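Long-range contacts in NAD nucleotidase (Haemophilus influenzae, PDB 3ZU0), which degrades NAD to adenosine and nicotinamide riboside and hydrolyses 5'-nucleotides, acting most strongly on 5'-adenosine monophosphate, probably with zinc as cofactor: residues Ala10-Ile15 and Gly275-Pro280; Leu404-Ala409 and Asp522-Phe527; Asp452-Ala457 and Gly464-Gly469. All coordinates share one frame; numbering follows the deposited sequence.

Contact 1 of 3, residues Ala10-Ile15 and Gly275-Pro280; sequences AVELSI and GVKFSP
Val11 and Phe278 face each other as an antiparallel hydrogen-bonded pair, joined by Val11 N to Phe278 O (3.1 Å) and by the shorter, nearly straight Phe278 N to Val11 O (2.7 Å). Two pairs further along, Leu13 and Val276 are joined by a second pair of hydrogen bonds, with Leu13 N to Val276 O at 2.8 Å. The tight side of this ladder carries Val11, Leu13, Val276 and Phe278. With CG beside the backbone N (chi1 -65°), the Phe278 ring lies back along the strand: Val276 CG1 rests on one face near the rim, Val11 O lies at the edge, and Leu13 CD2 approaches CE2 obliquely. Ile15 reaches this layer through CD1, 3.8 Å from Val276 CG2. The two are adjacent strands, fourth and fifth across the seven-stranded mixed sheet of the N-terminal metallophosphoesterase domain; strand 63-67 flanks the first, strand 284-295 the second. The face of Glu12 and Lys277 is looser and opens to solvent at the lysine. These two form a non-hydrogen-bonded pair, yet their charges stay apart, Glu12 OE1 lying 4.4 Å from Lys277 NZ, too far for a salt bridge. Glu12 instead uses OE2 to hydrogen-bond Thr287 OG1, while the exposed lysine bends at chi3. Beyond the last bridge, Ala10 CB lies 3.8 Å from Pro280 CD.

Contact 2 of 3, residues Leu404-Ala409 and Asp522-Phe527; sequences LTIQNA and DGYKTF. With A12 (phosphomethylphosphonic acid adenosyl ester), chain F.
Asn408 and Asp522 meet beside the bound ADP analogue A12, which has a methylene bridge between its two phosphorus atoms, at the substrate site of the 5'-nucleotidase C-terminal domain; the aspartate lies at the ribose. Strand 404-408, an inner strand of a five-stranded mixed sheet, supplies the asparagine; the loop leading into helix 525-530 supplies the aspartate, with Tyr524 at the N-cap position of that helix. The polar part is directed at the ligand. Asp522 takes both ribose hydroxyls, A12 O3' giving its proton to OD1 and A12 O2' to OD2, each at 2.6 Å. This two-point grip by one carboxylate fixes the rotation of the group, and Ser167 OG adds a hydrogen bond to OD1. The Asn408 amide stands nearly perpendicular to the carboxylate, their planes 83° apart, and lies near adenine N3. The remaining contacts are van der Waals and centre on Tyr524. Its ring receives Ile406 CG2 at the edge, near the ring plane, 4.2 Å from CE2. Farther along, Tyr524 OH comes to 3.5 Å from Asn408 CB. Asn408 chi1 of 62° tucks CG in between N and C of its own backbone, carrying the amide on toward the ligand while CB stays against the tyrosine. The phenol oxygen itself is engaged outside these segments, in a hydrogen bond between Tyr524 OH and Ala465 O.

Contact 3 of 3, residues Asp452-Ala457 and Gly464-Gly469; sequences DAMQFA and GAFPYG. With A12 (phosphomethylphosphonic acid adenosyl ester), chain F.
Met454 and Phe466 run alongside each other in the same direction, the methionine from helix 443-460 and the phenylalanine from the turn that leads into strand 467-470. Met454 CG sits 3.9 Å from Phe466 CE2, oblique to the ring, and the chain then bends at chi3 (57°), keeping CE close to the same ring atom. The sulfur adds an oblique Met-aromatic contact, with Met454 SD 5.1 Å from the centroid of the Phe466 ring and 45° off its normal. Phe466 has its CG anti to the backbone N (chi1 -157°), which swings the ring back toward the helix although the CB itself points past it. One face of that ring is covered near the rim by CD of its own neighbour Pro467, Ala457 CB lies at its edge, and Phe569 meets it edge-to-face. Pro467 is set roughly perpendicular to Met454 and turns its own ring toward the helix, with Pro467 CG 3.8 Å from Ala453 CB.

Closer to the ligand, the Ala465 CB is directed toward the helix. It meets the edge of the Phe456 ring, 3.7 Å from CD2, and also Ala457 CB at 4.0 Å. The two small helix residues, Ala453 and Ala457, stand one turn apart and let the 464-469 backbone come close: Ala457 CB is 3.6 Å from Phe466 N, and Ala453 CB equally near Ala465 O. Gly464 then brings its carbonyl oxygen to 3.4 Å from A12 O2', so the turn packed on the helix also borders the ribose, while Phe456 reaches toward the substrate-site Asp522. No hydrogen bond crosses between helix and turn, which implies that close apolar fit positions the 464-467 turn against the helix, with the sulfur-ring contact as an addition.

From the N terminus, contact 1 comes first: strand 11-18 waits about 260 residues for strand 270-278, and their pairing closes the long loop that contains most of the phosphoesterase part. Contact 2 opens only afterwards, in the C-terminal domain, and closes when residues 522-527 return to strand 404-408. Within that span, contact 3 forms a short local loop between helix 443-460 and strand 467-470, which neighbours strand 404-408 in the same sheet. Contacts 2 and 3 touch directly, through Thr526 and Asp452 and through Ala409 and Phe466, and both border A12. Contact 1 stands apart, its centre about 50 Å from that of contact 2.

Contact 1 of 3, residues Ala10-Ile15 and Gly275-Pro280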
loop_
_atom_site.group_PDB
_atom_site.type_symbol
_atom_site.label_atom_id
_atom_site.label_comp_id
_atom_site.label_asym_id
_atom_site.label_seq_id
_atom_site.Cartn_x
_atom_site.Cartn_y
_atom_site.Cartn_z
ATOM N N ALA A 10 -5.634 -3.064 34.422
ATOM C CA ALA A 10 -6.634 -2.166 33.860
ATOM C C ALA A 10 -6.207 -0.710 34.041
ATOM O O ALA A 10 -5.631 -0.353 35.067
ATOM C CB ALA A 10 -7.980 -2.405 34.518
ATOM N N VAL A 11 -6.485 0.124 33.045
ATOM C CA VAL A 11 -6.181 1.551 33.146
ATOM C C VAL A 11 -7.305 2.386 32.565
ATOM O O VAL A 11 -8.065 1.931 31.718
ATOM C CB VAL A 11 -4.887 1.943 32.408
ATOM C CG1 VAL A 11 -3.672 1.294 33.060
ATOM C CG2 VAL A 11 -4.974 1.571 30.939
ATOM N N GLU A 12 -7.411 3.616 33.040
ATOM C CA GLU A 12 -8.373 4.550 32.495
ATOM C C GLU A 12 -7.635 5.738 31.900
ATOM O O GLU A 12 -6.677 6.230 32.485
ATOM C CB GLU A 12 -9.351 5.014 33.579
ATOM C CG GLU A 12 -10.345 6.030 33.057
ATOM C CD GLU A 12 -11.605 6.105 33.883
ATOM O OE1 GLU A 12 -11.712 5.359 34.884
ATOM O OE2 GLU A 12 -12.487 6.920 33.522
ATOM N N LEU A 13 -8.087 6.181 30.727
ATOM C CA LEU A 13 -7.466 7.288 30.006
ATOM C C LEU A 13 -8.506 8.364 29.772
ATOM O O LEU A 13 -9.691 8.062 29.585
ATOM C CB LEU A 13 -6.975 6.799 28.645
ATOM C CG LEU A 13 -5.547 7.078 28.194
ATOM C CD1 LEU A 13 -4.571 6.439 29.150
ATOM C CD2 LEU A 13 -5.359 6.512 26.797
ATOM N N SER A 14 -8.071 9.618 29.764
ATOM C CA SER A 14 -8.963 10.711 29.427
ATOM C C SER A 14 -8.471 11.362 28.135
ATOM O O SER A 14 -7.512 12.133 28.136
ATOM C CB SER A 14 -9.051 11.723 30.581
ATOM O OG SER A 14 -9.630 11.100 31.732
ATOM N N ILE A 15 -9.134 11.022 27.036
ATOM C CA ILE A 15 -8.757 11.520 25.726
ATOM C C ILE A 15 -9.431 12.861 25.448
ATOM O O ILE A 15 -10.648 12.980 25.540
ATOM C CB ILE A 15 -9.114 10.517 24.644
ATOM C CG1 ILE A 15 -8.409 9.188 24.951
ATOM C CG2 ILE A 15 -8.730 11.069 23.254
ATOM C CD1 ILE A 15 -8.888 8.007 24.131
ATOM N N GLY A 275 -13.698 9.547 27.989
ATOM C CA GLY A 275 -13.064 8.786 29.045
ATOM C C GLY A 275 -13.184 7.320 28.680
ATOM O O GLY A 275 -14.276 6.823 28.429
ATOM N N VAL A 276 -12.052 6.638 28.634
ATOM C CA VAL A 276 -11.982 5.253 28.193
ATOM C C VAL A 276 -11.351 4.394 29.307
ATOM O O VAL A 276 -10.298 4.739 29.839
ATOM C CB VAL A 276 -11.154 5.118 26.894
ATOM C CG1 VAL A 276 -11.177 3.677 26.387
ATOM C CG2 VAL A 276 -11.707 6.046 25.815
ATOM N N LYS A 277 -12.026 3.311 29.679
ATOM C CA LYS A 277 -11.454 2.320 30.584
ATOM C C LYS A 277 -11.001 1.095 29.802
ATOM O O LYS A 277 -11.758 0.545 29.012
ATOM C CB LYS A 277 -12.470 1.908 31.646
ATOM C CG LYS A 277 -11.954 0.844 32.598
ATOM C CD LYS A 277 -12.913 0.660 33.757
ATOM C CE LYS A 277 -13.334 2.008 34.327
ATOM N NZ LYS A 277 -14.279 1.880 35.484
ATOM N N PHE A 278 -9.765 0.671 30.023
ATOM C CA PHE A 278 -9.254 -0.526 29.380
ATOM C C PHE A 278 -9.139 -1.660 30.406
ATOM O O PHE A 278 -8.548 -1.486 31.461
ATOM C CB PHE A 278 -7.874 -0.269 28.778
ATOM C CG PHE A 278 -7.853 0.730 27.646
ATOM C CD1 PHE A 278 -7.998 0.314 26.324
ATOM C CD2 PHE A 278 -7.642 2.076 27.899
ATOM C CE1 PHE A 278 -7.952 1.227 25.272
ATOM C CE2 PHE A 278 -7.604 3.000 26.856
ATOM C CZ PHE A 278 -7.752 2.567 25.531
ATOM N N SER A 279 -9.714 -2.816 30.103
ATOM C CA SER A 279 -9.543 -3.981 30.962
ATOM C C SER A 279 -8.084 -4.449 30.934
ATOM O O SER A 279 -7.281 -3.954 30.135
ATOM C CB SER A 279 -10.448 -5.105 30.485
ATOM O OG SER A 279 -9.999 -5.617 29.244
ATOM N N PRO A 280 -7.721 -5.391 31.819
ATOM C CA PRO A 280 -6.361 -5.932 31.756
ATOM C C PRO A 280 -6.046 -6.500 30.367
ATOM O O PRO A 280 -4.911 -6.376 29.885
ATOM C CB PRO A 280 -6.403 -7.062 32.789
ATOM C CG PRO A 280 -7.379 -6.563 33.807
ATOM C CD PRO A 280 -8.454 -5.887 33.002
#

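Contact 2 of 3, residues Leu404-Ala409 and Asp522-Phe527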
loop_
_atom_site.group_PDB
_atom_site.type_symbol
_atom_site.label_atom_id
_atom_site.label_comp_id
_atom_site.label_asym_id
_atom_site.label_seq_id
_atom_site.Cartn_x
_atom_site.Cartn_y
_atom_site.Cartn_z
ATOM N N LEU A 404 -3.948 31.767 -24.042
ATOM C CA LEU A 404 -5.011 31.074 -23.328
ATOM C C LEU A 404 -4.501 30.733 -21.948
ATOM O O LEU A 404 -3.348 30.345 -21.806
ATOM C CB LEU A 404 -5.257 29.810 -24.134
ATOM C CG LEU A 404 -6.158 28.606 -24.023
ATOM C CD1 LEU A 404 -5.885 27.814 -25.289
ATOM C CD2 LEU A 404 -5.844 27.777 -22.802
ATOM N N THR A 405 -5.336 30.915 -20.926
ATOM C CA THR A 405 -4.992 30.479 -19.574
ATOM C C THR A 405 -6.100 29.616 -19.002
ATOM O O THR A 405 -7.267 29.792 -19.349
ATOM C CB THR A 405 -4.800 31.640 -18.586
ATOM O OG1 THR A 405 -6.008 32.405 -18.513
ATOM C CG2 THR A 405 -3.633 32.522 -18.975
ATOM N N ILE A 406 -5.715 28.680 -18.135
ATOM C CA ILE A 406 -6.644 27.824 -17.408
ATOM C C ILE A 406 -6.317 27.884 -15.921
ATOM O O ILE A 406 -5.154 27.764 -15.546
ATOM C CB ILE A 406 -6.503 26.355 -17.836
ATOM C CG1 ILE A 406 -6.722 26.207 -19.338
ATOM C CG2 ILE A 406 -7.467 25.452 -17.030
ATOM C CD1 ILE A 406 -7.863 27.074 -19.861
ATOM N N GLN A 407 -7.347 28.068 -15.090
ATOM C CA GLN A 407 -7.204 28.128 -13.643
ATOM C C GLN A 407 -8.253 27.220 -13.037
ATOM O O GLN A 407 -9.396 27.195 -13.492
ATOM C CB GLN A 407 -7.399 29.572 -13.138
ATOM C CG GLN A 407 -7.452 29.734 -11.608
ATOM C CD GLN A 407 -6.087 29.617 -10.973
ATOM O OE1 GLN A 407 -5.088 29.470 -11.667
ATOM N NE2 GLN A 407 -6.032 29.691 -9.652
ATOM N N ASN A 408 -7.855 26.438 -12.037
ATOM C CA ASN A 408 -8.792 25.572 -11.332
ATOM C C ASN A 408 -9.610 26.372 -10.325
ATOM O O ASN A 408 -9.084 27.234 -9.627
ATOM C CB ASN A 408 -8.067 24.400 -10.653
ATOM C CG ASN A 408 -7.064 24.849 -9.596
ATOM O OD1 ASN A 408 -7.086 24.359 -8.455
ATOM N ND2 ASN A 408 -6.184 25.765 -9.959
ATOM N N ALA A 409 -10.904 26.085 -10.258
ATOM C CA ALA A 409 -11.802 26.776 -9.342
ATOM C C ALA A 409 -11.346 26.697 -7.877
ATOM O O ALA A 409 -11.505 27.651 -7.124
ATOM C CB ALA A 409 -13.222 26.244 -9.510
ATOM N N ASP A 522 -4.747 17.722 -8.953
ATOM C CA ASP A 522 -6.177 17.942 -9.123
ATOM C C ASP A 522 -6.655 17.236 -10.399
ATOM O O ASP A 522 -7.615 17.661 -11.050
ATOM C CB ASP A 522 -6.493 19.451 -9.150
ATOM C CG ASP A 522 -7.393 19.887 -8.008
ATOM O OD1 ASP A 522 -7.659 19.092 -7.074
ATOM O OD2 ASP A 522 -7.829 21.053 -8.027
ATOM N N GLY A 523 -5.978 16.142 -10.748
ATOM C CA GLY A 523 -6.424 15.302 -11.843
ATOM C C GLY A 523 -6.234 15.888 -13.231
ATOM O O GLY A 523 -6.925 15.487 -14.167
ATOM N N TYR A 524 -5.302 16.828 -13.366
ATOM C CA TYR A 524 -4.954 17.391 -14.677
ATOM C C TYR A 524 -3.913 16.469 -15.292
ATOM O O TYR A 524 -2.729 16.818 -15.396
ATOM C CB TYR A 524 -4.399 18.817 -14.536
ATOM C CG TYR A 524 -5.460 19.876 -14.314
ATOM C CD1 TYR A 524 -6.272 19.851 -13.189
ATOM C CD2 TYR A 524 -5.631 20.917 -15.223
ATOM C CE1 TYR A 524 -7.240 20.826 -12.979
ATOM C CE2 TYR A 524 -6.592 21.894 -15.024
ATOM C CZ TYR A 524 -7.405 21.832 -13.904
ATOM O OH TYR A 524 -8.376 22.788 -13.699
ATOM N N LYS A 525 -4.361 15.274 -15.664
ATOM C CA LYS A 525 -3.468 14.209 -16.090
ATOM C C LYS A 525 -2.638 14.657 -17.278
ATOM O O LYS A 525 -1.445 14.419 -17.328
ATOM C CB LYS A 525 -4.260 12.947 -16.457
ATOM C CG LYS A 525 -4.839 12.183 -15.284
ATOM C CD LYS A 525 -5.619 10.956 -15.790
ATOM C CE LYS A 525 -6.322 10.215 -14.656
ATOM N NZ LYS A 525 -5.376 9.397 -13.836
ATOM N N THR A 526 -3.280 15.286 -18.249
ATOM C CA THR A 526 -2.556 15.716 -19.445
ATOM C C THR A 526 -1.400 16.638 -19.069
ATOM O O THR A 526 -0.277 16.460 -19.549
ATOM C CB THR A 526 -3.471 16.421 -20.458
ATOM O OG1 THR A 526 -4.453 15.499 -20.934
ATOM C CG2 THR A 526 -2.669 16.915 -21.648
ATOM N N PHE A 527 -1.668 17.624 -18.210
ATOM C CA PHE A 527 -0.620 18.553 -17.815
ATOM C C PHE A 527 0.528 17.766 -17.234
ATOM O O PHE A 527 1.688 18.033 -17.529
ATOM C CB PHE A 527 -1.126 19.568 -16.779
ATOM C CG PHE A 527 -1.698 20.824 -17.380
ATOM C CD1 PHE A 527 -1.411 21.180 -18.695
ATOM C CD2 PHE A 527 -2.506 21.657 -16.624
ATOM C CE1 PHE A 527 -1.932 22.342 -19.251
ATOM C CE2 PHE A 527 -3.026 22.826 -17.162
ATOM C CZ PHE A 527 -2.747 23.174 -18.488
HETATM P PB A12 F . -10.686 22.657 2.061
HETATM O O1B A12 F . -11.920 23.633 2.026
HETATM O O2B A12 F . -9.470 23.487 1.712
HETATM O O3B A12 F . -10.516 22.072 3.410
HETATM P PA A12 F . -10.722 21.835 -0.773
HETATM O O1A A12 F . -10.741 23.379 -0.771
HETATM O O2A A12 F . -11.620 21.126 -1.822
HETATM C C3A A12 F . -10.860 21.440 0.878
HETATM O "O5'" A12 F . -9.121 21.532 -0.798
HETATM C "C5'" A12 F . -8.571 20.961 -1.934
HETATM C "C4'" A12 F . -8.564 21.747 -3.142
HETATM O "O4'" A12 F . -7.682 22.882 -2.914
HETATM C "C3'" A12 F . -7.858 21.057 -4.229
HETATM O "O3'" A12 F . -8.616 20.135 -4.896
HETATM C "C2'" A12 F . -7.422 22.169 -5.119
HETATM O "O2'" A12 F . -8.411 22.531 -5.993
HETATM C "C1'" A12 F . -7.133 23.267 -4.158
HETATM N N9 A12 F . -5.713 23.448 -4.023
HETATM C C8 A12 F . -4.913 22.868 -3.095
HETATM N N7 A12 F . -3.674 23.289 -3.330
HETATM C C5 A12 F . -3.673 24.158 -4.410
HETATM C C6 A12 F . -2.678 24.911 -5.090
HETATM N N6 A12 F . -1.322 24.883 -4.740
HETATM N N1 A12 F . -3.059 25.671 -6.104
HETATM C C2 A12 F . -4.322 25.724 -6.501
HETATM N N3 A12 F . -5.295 25.031 -5.891
HETATM C C4 A12 F . -4.979 24.250 -4.849
#

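Contact 3 of 3, residues Asp452-Ala457 and Gly464-Gly469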
loop_
_atom_site.group_PDB
_atom_site.type_symbol
_atom_site.label_atom_id
_atom_site.label_comp_id
_atom_site.label_asym_id
_atom_site.label_seq_id
_atom_site.Cartn_x
_atom_site.Cartn_y
_atom_site.Cartn_z
ATOM N N ASP A 452 -10.070 15.939 -18.499
ATOM C CA ASP A 452 -9.448 15.393 -17.298
ATOM C C ASP A 452 -9.889 16.170 -16.043
ATOM O O ASP A 452 -10.248 15.583 -15.010
ATOM C CB ASP A 452 -7.921 15.479 -17.397
ATOM C CG ASP A 452 -7.340 14.695 -18.569
ATOM O OD1 ASP A 452 -7.959 13.736 -19.070
ATOM O OD2 ASP A 452 -6.225 15.040 -18.982
ATOM N N ALA A 453 -9.833 17.496 -16.126
ATOM C CA ALA A 453 -10.165 18.326 -14.973
ATOM C C ALA A 453 -11.635 18.171 -14.596
ATOM O O ALA A 453 -11.959 18.015 -13.422
ATOM C CB ALA A 453 -9.810 19.805 -15.237
ATOM N N MET A 454 -12.526 18.195 -15.586
ATOM C CA MET A 454 -13.940 17.985 -15.309
ATOM C C MET A 454 -14.229 16.577 -14.748
ATOM O O MET A 454 -15.024 16.435 -13.829
ATOM C CB MET A 454 -14.806 18.251 -16.542
ATOM C CG MET A 454 -14.875 19.714 -16.952
ATOM S SD MET A 454 -16.044 19.925 -18.314
ATOM C CE MET A 454 -17.515 19.254 -17.555
ATOM N N GLN A 455 -13.586 15.549 -15.293
ATOM C CA GLN A 455 -13.767 14.190 -14.767
ATOM C C GLN A 455 -13.371 14.137 -13.293
ATOM O O GLN A 455 -14.042 13.498 -12.478
ATOM C CB GLN A 455 -12.937 13.192 -15.573
ATOM C CG GLN A 455 -12.909 11.762 -14.988
ATOM C CD GLN A 455 -14.249 11.030 -15.088
ATOM O OE1 GLN A 455 -15.174 11.467 -15.786
ATOM N NE2 GLN A 455 -14.357 9.907 -14.384
ATOM N N PHE A 456 -12.290 14.835 -12.939
ATOM C CA PHE A 456 -11.820 14.814 -11.552
ATOM C C PHE A 456 -12.804 15.568 -10.688
ATOM O O PHE A 456 -13.161 15.108 -9.611
ATOM C CB PHE A 456 -10.409 15.398 -11.431
ATOM C CG PHE A 456 -9.703 15.048 -10.131
ATOM C CD1 PHE A 456 -9.145 13.786 -9.940
ATOM C CD2 PHE A 456 -9.582 15.997 -9.114
ATOM C CE1 PHE A 456 -8.493 13.460 -8.747
ATOM C CE2 PHE A 456 -8.930 15.696 -7.918
ATOM C CZ PHE A 456 -8.378 14.418 -7.733
ATOM N N ALA A 457 -13.265 16.712 -11.177
ATOM C CA ALA A 457 -14.184 17.562 -10.424
ATOM C C ALA A 457 -15.560 16.932 -10.204
ATOM O O ALA A 457 -16.187 17.170 -9.174
ATOM C CB ALA A 457 -14.336 18.917 -11.112
ATOM N N GLY A 464 -12.675 21.260 -6.632
ATOM C CA GLY A 464 -11.738 22.347 -6.871
ATOM C C GLY A 464 -11.036 22.234 -8.213
ATOM O O GLY A 464 -10.383 23.173 -8.656
ATOM N N ALA A 465 -11.171 21.085 -8.870
ATOM C CA ALA A 465 -10.500 20.862 -10.148
ATOM C C ALA A 465 -11.192 21.580 -11.292
ATOM O O ALA A 465 -10.615 21.741 -12.355
ATOM C CB ALA A 465 -10.413 19.385 -10.465
ATOM N N PHE A 466 -12.435 21.992 -11.090
ATOM C CA PHE A 466 -13.198 22.469 -12.225
ATOM C C PHE A 466 -12.498 23.652 -12.909
ATOM O O PHE A 466 -12.055 24.586 -12.248
ATOM C CB PHE A 466 -14.620 22.813 -11.829
ATOM C CG PHE A 466 -15.569 22.780 -12.989
ATOM C CD1 PHE A 466 -15.735 23.897 -13.792
ATOM C CD2 PHE A 466 -16.257 21.622 -13.304
ATOM C CE1 PHE A 466 -16.580 23.869 -14.868
ATOM C CE2 PHE A 466 -17.111 21.590 -14.388
ATOM C CZ PHE A 466 -17.278 22.719 -15.173
ATOM N N PRO A 467 -12.370 23.586 -14.237
ATOM C CA PRO A 467 -11.529 24.546 -14.962
ATOM C C PRO A 467 -12.278 25.723 -15.595
ATOM O O PRO A 467 -13.337 25.555 -16.203
ATOM C CB PRO A 467 -10.903 23.675 -16.048
ATOM C CG PRO A 467 -11.985 22.684 -16.368
ATOM C CD PRO A 467 -12.725 22.419 -15.074
ATOM N N TYR A 468 -11.708 26.917 -15.454
ATOM C CA TYR A 468 -12.227 28.122 -16.103
ATOM C C TYR A 468 -11.064 28.812 -16.774
ATOM O O TYR A 468 -9.945 28.755 -16.274
ATOM C CB TYR A 468 -12.835 29.068 -15.081
ATOM C CG TYR A 468 -14.068 28.538 -14.392
ATOM C CD1 TYR A 468 -13.966 27.631 -13.361
ATOM C CD2 TYR A 468 -15.325 28.961 -14.771
ATOM C CE1 TYR A 468 -15.089 27.148 -12.726
ATOM C CE2 TYR A 468 -16.446 28.494 -14.149
ATOM C CZ TYR A 468 -16.324 27.586 -13.121
ATOM O OH TYR A 468 -17.451 27.120 -12.490
ATOM N N GLY A 469 -11.319 29.482 -17.893
ATOM C CA GLY A 469 -10.228 30.056 -18.652
ATOM C C GLY A 469 -10.408 31.474 -19.151
ATOM O O GLY A 469 -11.478 32.074 -19.066
HETATM P PB A12 F . -10.686 22.657 2.061
HETATM O O1B A12 F . -11.920 23.633 2.026
HETATM O O2B A12 F . -9.470 23.487 1.712
HETATM O O3B A12 F . -10.516 22.072 3.410
HETATM P PA A12 F . -10.722 21.835 -0.773
HETATM O O1A A12 F . -10.741 23.379 -0.771
HETATM O O2A A12 F . -11.620 21.126 -1.822
HETATM C C3A A12 F . -10.860 21.440 0.878
HETATM O "O5'" A12 F . -9.121 21.532 -0.798
HETATM C "C5'" A12 F . -8.571 20.961 -1.934
HETATM C "C4'" A12 F . -8.564 21.747 -3.142
HETATM O "O4'" A12 F . -7.682 22.882 -2.914
HETATM C "C3'" A12 F . -7.858 21.057 -4.229
HETATM O "O3'" A12 F . -8.616 20.135 -4.896
HETATM C "C2'" A12 F . -7.422 22.169 -5.119
HETATM O "O2'" A12 F . -8.411 22.531 -5.993
HETATM C "C1'" A12 F . -7.133 23.267 -4.158
HETATM N N9 A12 F . -5.713 23.448 -4.023
HETATM C C8 A12 F . -4.913 22.868 -3.095
HETATM N N7 A12 F . -3.674 23.289 -3.330
HETATM C C5 A12 F . -3.673 24.158 -4.410
HETATM C C6 A12 F . -2.678 24.911 -5.090
HETATM N N6 A12 F . -1.322 24.883 -4.740
HETATM N N1 A12 F . -3.059 25.671 -6.104
HETATM C C2 A12 F . -4.322 25.724 -6.501
HETATM N N3 A12 F . -5.295 25.031 -5.891
HETATM C C4 A12 F . -4.979 24.250 -4.849
#